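Local coordinates for DltD domain-containing protein (Beauveria bassiana, PDB 7D78), which is a fungal thioesterase of the alpha/beta hydrolase fold that probably closes polyketide chains into medium-ring lactones, at residues V30-I35 / D112-I117. Numbering follows the deposited sequence.
Sequences VECKTI and DIVTHI
Asp112 accepts a hydrogen bond from the backbone of Ile35: Ile35 N lies 3.0 Å from Asp112 OD2. The N-H comes from above the carboxylate plane, 51° out of it, and the bond is bent (144°). Ile35 CG2 also packs on the carboxylate, 3.6 Å from Asp112 OD2. The other oxygen, OD1, forms a salt bridge with Arg179 of the second subunit. An alanine in place of Asp112 would probably leave Ile35 N and that arginine without their acceptor. One water donates to both Lys33 O and Asp112 O, bridging strand to helix.

The CB of Cys32 points toward the helix. Cys32 SG sits at the edge of the His116 ring, 3.7 Å from His116 CD2, and also touches Ile113 CG2 and Ile117 CD1. His116 CG is anti to the backbone N (chi1 -178°), which sets the ring beside the strand. There Val30 CG1 meets the ring edge in plane, 3.9 Å from His116 CD2.

The contact packs helix 103-118 on strand 28-33, outermost within this chain on one side of the alpha/beta hydrolase sheet; its Asp112 end reaches the second subunit. Strand 39-45 pairs with strand 28-33, and Tyr83 of strand 81-86 packs against Cys32, Ile113 and Ile117.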
ATOM      1  N   VAL A  30      -5.738  -2.095  27.592  1.00 21.68           N
ATOM      2  CA  VAL A  30      -5.671  -3.372  26.898  1.00 18.96           C
ATOM      3  C   VAL A  30      -4.698  -3.221  25.734  1.00 19.09           C
ATOM      4  O   VAL A  30      -4.790  -2.259  24.962  1.00 20.01           O
ATOM      5  CB  VAL A  30      -7.065  -3.843  26.426  1.00 17.39           C
ATOM      6  CG1 VAL A  30      -6.951  -4.874  25.296  1.00 20.22           C
ATOM      7  CG2 VAL A  30      -7.835  -4.461  27.613  1.00 20.10           C
ATOM      8  N   GLU A  31      -3.760  -4.160  25.631  1.00 21.90           N
ATOM      9  CA  GLU A  31      -2.721  -4.160  24.611  1.00 22.94           C
ATOM     10  C   GLU A  31      -2.960  -5.301  23.636  1.00 24.82           C
ATOM     11  O   GLU A  31      -3.332  -6.405  24.047  1.00 20.57           O
ATOM     12  CB  GLU A  31      -1.337  -4.318  25.259  1.00 25.98           C
ATOM     13  CG  GLU A  31      -1.114  -3.333  26.390  1.00 23.95           C
ATOM     14  CD  GLU A  31       0.313  -3.311  26.889  1.00 30.38           C
ATOM     15  OE1 GLU A  31       0.984  -4.359  26.809  1.00 28.34           O
ATOM     16  OE2 GLU A  31       0.753  -2.241  27.366  1.00 34.61           O
ATOM     17  N   CYS A  32      -2.747  -5.034  22.346  1.00 16.79           N
ATOM     18  CA  CYS A  32      -2.895  -6.040  21.298  1.00 20.66           C
ATOM     19  C   CYS A  32      -1.574  -6.154  20.548  1.00 20.53           C
ATOM     20  O   CYS A  32      -0.992  -5.133  20.164  1.00 22.66           O
ATOM     21  CB  CYS A  32      -4.014  -5.678  20.306  1.00 20.05           C
ATOM     22  SG  CYS A  32      -5.616  -5.213  21.010  1.00 19.05           S
ATOM     23  N   LYS A  33      -1.108  -7.384  20.341  1.00 22.55           N
ATOM     24  CA  LYS A  33       0.132  -7.632  19.619  1.00 21.89           C
ATOM     25  C   LYS A  33      -0.150  -7.789  18.131  1.00 21.91           C
ATOM     26  O   LYS A  33      -1.177  -8.349  17.738  1.00 19.14           O
ATOM     27  CB  LYS A  33       0.828  -8.897  20.132  1.00 24.53           C
ATOM     28  CG  LYS A  33       1.480  -8.768  21.503  1.00 37.45           C
ATOM     29  CD  LYS A  33       2.638  -9.743  21.659  1.00 48.79           C
ATOM     30  CE  LYS A  33       3.591  -9.649  20.475  1.00 46.15           C
ATOM     31  NZ  LYS A  33       4.842 -10.451  20.661  1.00 58.81           N
ATOM     32  N   THR A  34       0.775  -7.312  17.309  1.00 21.27           N
ATOM     33  CA  THR A  34       0.683  -7.444  15.862  1.00 23.77           C
ATOM     34  C   THR A  34       1.588  -8.580  15.408  1.00 20.48           C
ATOM     35  O   THR A  34       2.440  -9.056  16.161  1.00 19.44           O
ATOM     36  CB  THR A  34       1.098  -6.144  15.174  1.00 22.61           C
ATOM     37  OG1 THR A  34       2.474  -5.890  15.485  1.00 20.42           O
ATOM     38  CG2 THR A  34       0.233  -4.984  15.655  1.00 22.72           C
ATOM     39  N   ILE A  35       1.420  -9.003  14.150  1.00 17.31           N
ATOM     40  CA  ILE A  35       2.235 -10.129  13.689  1.00 20.40           C
ATOM     41  C   ILE A  35       3.725  -9.784  13.631  1.00 22.52           C
ATOM     42  O   ILE A  35       4.564 -10.688  13.730  1.00 21.55           O
ATOM     43  CB  ILE A  35       1.749 -10.672  12.331  1.00 20.88           C
ATOM     44  CG1 ILE A  35       1.876  -9.612  11.231  1.00 22.21           C
ATOM     45  CG2 ILE A  35       0.306 -11.184  12.446  1.00 19.45           C
ATOM     46  CD1 ILE A  35       1.586 -10.167   9.858  1.00 19.93           C
ATOM     47  N   ASP A 112      -5.304  -7.711  13.603  1.00 18.37           N
ATOM     48  CA  ASP A 112      -4.685  -8.245  14.810  1.00 18.07           C
ATOM     49  C   ASP A 112      -5.370  -7.715  16.064  1.00 20.17           C
ATOM     50  O   ASP A 112      -5.524  -8.449  17.046  1.00 19.55           O
ATOM     51  CB  ASP A 112      -3.192  -7.921  14.810  1.00 17.47           C
ATOM     52  CG  ASP A 112      -2.470  -8.567  13.641  1.00 19.12           C
ATOM     53  OD1 ASP A 112      -3.027  -9.544  13.083  1.00 17.98           O
ATOM     54  OD2 ASP A 112      -1.353  -8.116  13.282  1.00 17.53           O
ATOM     55  N   ILE A 113      -5.812  -6.457  16.041  1.00 15.46           N
ATOM     56  CA  ILE A 113      -6.625  -5.934  17.138  1.00 15.86           C
ATOM     57  C   ILE A 113      -7.920  -6.737  17.272  1.00 18.89           C
ATOM     58  O   ILE A 113      -8.309  -7.142  18.375  1.00 17.27           O
ATOM     59  CB  ILE A 113      -6.900  -4.439  16.924  1.00 14.97           C
ATOM     60  CG1 ILE A 113      -5.588  -3.661  17.019  1.00 17.19           C
ATOM     61  CG2 ILE A 113      -7.946  -3.921  17.940  1.00 14.86           C
ATOM     62  CD1 ILE A 113      -5.645  -2.293  16.369  1.00 19.69           C
ATOM     63  N   VAL A 114      -8.595  -7.001  16.147  1.00 16.96           N
ATOM     64  CA  VAL A 114      -9.820  -7.804  16.201  1.00 19.61           C
ATOM     65  C   VAL A 114      -9.538  -9.164  16.832  1.00 18.49           C
ATOM     66  O   VAL A 114     -10.320  -9.661  17.650  1.00 19.67           O
ATOM     67  CB  VAL A 114     -10.443  -7.944  14.797  1.00 16.85           C
ATOM     68  CG1 VAL A 114     -11.561  -8.984  14.801  1.00 16.65           C
ATOM     69  CG2 VAL A 114     -11.004  -6.604  14.334  1.00 14.92           C
ATOM     70  N   THR A 115      -8.407  -9.774  16.485  1.00 17.22           N
ATOM     71  CA  THR A 115      -8.057 -11.071  17.062  1.00 19.01           C
ATOM     72  C   THR A 115      -7.969 -10.991  18.583  1.00 20.00           C
ATOM     73  O   THR A 115      -8.523 -11.841  19.293  1.00 19.33           O
ATOM     74  CB  THR A 115      -6.737 -11.579  16.474  1.00 19.72           C
ATOM     75  OG1 THR A 115      -6.906 -11.854  15.082  1.00 19.40           O
ATOM     76  CG2 THR A 115      -6.276 -12.878  17.186  1.00 18.14           C
ATOM     77  N   HIS A 116      -7.278  -9.977  19.110  1.00 21.27           N
ATOM     78  CA  HIS A 116      -7.112  -9.953  20.561  1.00 18.60           C
ATOM     79  C   HIS A 116      -8.393  -9.527  21.274  1.00 19.94           C
ATOM     80  O   HIS A 116      -8.743 -10.111  22.306  1.00 20.18           O
ATOM     81  CB  HIS A 116      -5.961  -9.046  20.974  1.00 18.45           C
ATOM     82  CG  HIS A 116      -5.725  -9.032  22.459  1.00 19.82           C
ATOM     83  ND1 HIS A 116      -5.335 -10.154  23.160  1.00 23.39           N
ATOM     84  CD2 HIS A 116      -5.853  -8.042  23.376  1.00 20.56           C
ATOM     85  CE1 HIS A 116      -5.225  -9.854  24.445  1.00 22.81           C
ATOM     86  NE2 HIS A 116      -5.532  -8.577  24.602  1.00 21.33           N
ATOM     87  N   ILE A 117      -9.103  -8.519  20.754  1.00 19.08           N
ATOM     88  CA  ILE A 117     -10.344  -8.074  21.400  1.00 17.24           C
ATOM     89  C   ILE A 117     -11.376  -9.205  21.409  1.00 21.95           C
ATOM     90  O   ILE A 117     -12.100  -9.408  22.400  1.00 17.76           O
ATOM     91  CB  ILE A 117     -10.891  -6.806  20.709  1.00 19.03           C
ATOM     92  CG1 ILE A 117      -9.916  -5.623  20.842  1.00 21.52           C
ATOM     93  CG2 ILE A 117     -12.257  -6.428  21.265  1.00 17.07           C
ATOM     94  CD1 ILE A 117      -9.515  -5.266  22.306  1.00 17.66           C
TER
HETATM   95  O   HOH W   1      -3.456  -9.648  18.615  1.00 18.90           O